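Local structure of RTX toxin RtxA (Vibrio vulnificus MO6-24/O, 6IMP) at residues Leu261-Glu264 with Gly265-Arg269. The protein is a secreted toxin of a pathogenic bacterium, whose alpha/beta hydrolase domain, modelled here, probably acts as a hydrolase inside host cells. Numbering follows the deposited sequence.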
loop_
_atom_site.group_PDB
_atom_site.type_symbol
_atom_site.label_atom_id
_atom_site.label_comp_id
_atom_site.label_asym_id
_atom_site.label_seq_id
_atom_site.Cartn_x
_atom_site.Cartn_y
_atom_site.Cartn_z
ATOM N N LEU A 261 -7.926 11.199 10.504
ATOM C CA LEU A 261 -6.878 11.015 9.505
ATOM C C LEU A 261 -7.176 11.765 8.198
ATOM O O LEU A 261 -6.296 12.419 7.635
ATOM C CB LEU A 261 -6.685 9.533 9.209
ATOM C CG LEU A 261 -5.447 9.244 8.361
ATOM C CD1 LEU A 261 -4.190 9.451 9.188
ATOM C CD2 LEU A 261 -5.463 7.844 7.768
ATOM N N GLY A 262 -8.425 11.678 7.741
ATOM C CA GLY A 262 -8.828 12.185 6.428
ATOM C C GLY A 262 -8.837 13.696 6.309
ATOM O O GLY A 262 -8.743 14.237 5.204
ATOM N N GLU A 263 -8.979 14.380 7.441
ATOM C CA GLU A 263 -8.762 15.838 7.491
ATOM C C GLU A 263 -7.343 16.181 7.060
ATOM O O GLU A 263 -7.132 16.938 6.104
ATOM C CB GLU A 263 -9.015 16.395 8.902
ATOM C CG GLU A 263 -10.365 17.082 9.074
ATOM C CD GLU A 263 -10.385 18.041 10.250
ATOM O OE1 GLU A 263 -9.698 19.091 10.181
ATOM O OE2 GLU A 263 -11.089 17.746 11.241
ATOM N N GLU A 264 -6.376 15.588 7.752
ATOM C CA GLU A 264 -4.963 15.805 7.460
ATOM C C GLU A 264 -4.687 15.587 5.986
ATOM O O GLU A 264 -3.868 16.278 5.384
ATOM C CB GLU A 264 -4.097 14.858 8.297
ATOM C CG GLU A 264 -4.110 15.139 9.796
ATOM C CD GLU A 264 -3.360 16.409 10.173
ATOM O OE1 GLU A 264 -3.022 17.211 9.267
ATOM O OE2 GLU A 264 -3.098 16.602 11.386
ATOM N N GLY A 265 -5.381 14.607 5.419
ATOM C CA GLY A 265 -5.369 14.363 3.984
ATOM C C GLY A 265 -5.822 15.553 3.164
ATOM O O GLY A 265 -5.262 15.839 2.107
ATOM N N GLU A 266 -6.839 16.250 3.648
ATOM C CA GLU A 266 -7.362 17.413 2.942
ATOM C C GLU A 266 -6.404 18.599 2.987
ATOM O O GLU A 266 -6.323 19.369 2.028
ATOM C CB GLU A 266 -8.745 17.793 3.481
ATOM C CG GLU A 266 -9.848 16.857 3.015
ATOM C CD GLU A 266 -9.820 16.648 1.514
ATOM O OE1 GLU A 266 -9.861 17.652 0.767
ATOM O OE2 GLU A 266 -9.718 15.481 1.079
ATOM N N LYS A 267 -5.655 18.723 4.079
ATOM C CA LYS A 267 -4.571 19.710 4.157
ATOM C C LYS A 267 -3.462 19.328 3.163
ATOM O O LYS A 267 -3.023 20.146 2.332
ATOM C CB LYS A 267 -4.024 19.800 5.587
ATOM C CG LYS A 267 -5.074 20.219 6.607
ATOM C CD LYS A 267 -4.498 20.446 7.997
ATOM C CE LYS A 267 -5.618 20.550 9.028
ATOM N NZ LYS A 267 -5.169 21.031 10.368
ATOM N N LEU A 268 -3.059 18.059 3.221
ATOM C CA LEU A 268 -2.145 17.496 2.239
ATOM C C LEU A 268 -2.611 17.834 0.837
ATOM O O LEU A 268 -1.849 18.375 0.042
ATOM C CB LEU A 268 -2.048 15.984 2.411
ATOM C CG LEU A 268 -1.175 15.201 1.422
ATOM C CD1 LEU A 268 0.207 15.818 1.269
ATOM C CD2 LEU A 268 -1.059 13.746 1.860
ATOM N N ARG A 269 -3.882 17.551 0.560
ATOM C CA ARG A 269 -4.483 17.846 -0.749
ATOM C C ARG A 269 -4.185 19.274 -1.184
ATOM O O ARG A 269 -3.781 19.516 -2.329
ATOM C CB ARG A 269 -6.002 17.628 -0.718
ATOM C CG ARG A 269 -6.776 18.443 -1.751
ATOM C CD ARG A 269 -8.184 17.918 -1.933
ATOM N NE ARG A 269 -8.192 16.766 -2.826
ATOM C CZ ARG A 269 -8.705 15.566 -2.552
ATOM N NH1 ARG A 269 -8.617 14.614 -3.459
ATOM N NH2 ARG A 269 -9.310 15.309 -1.398
#
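Lys267 CG is anti to its carbonyl carbon (chi1 -60°), and the chain beyond it is extended, so it runs back along the helix toward Glu264. Glu264 has the same first torsion, but its chain bends at the second (chi2 -71°). Both lie in helix 260-274, the helix of the beta-alpha-beta unit between strands 252-256 and 282-283 of the alpha/beta hydrolase fold. The two side chains cross at a slant, and Glu264 OE1 meets the aliphatic part of Lys267, 3.8 Å from CD. Lys267 NZ is 4.5 Å from Glu264 OE1, too far for a salt bridge. Any attraction between the two charges is probably weak at this distance. The stronger partner of this carboxylate is Lys212, which forms a salt bridge with OE1.

The backbone makes alpha-helical i to i+4 bonds. Lys267 N donates to Glu263 O at 3.1 Å, and Leu268 N donates to Glu264 O at 2.9 Å in a nearly straight bond. Glu266 N bonds to Gly262 O at a bent angle and also weakly to Glu263 O. Leu261 and Leu268 are buried and both touch Pro208.

Three residues apart, Glu266 and Arg269 form a salt bridge. The carboxylate carbon CD of Glu266 lies at the guanidinium edge, in its plane. Thr256 OG1 also hydrogen-bonds Glu266 OE2, linking the helix to the preceding strand. The hydrogen bond from Arg269 NH2 to that same oxygen is weak, with an N-H...O angle of 117°.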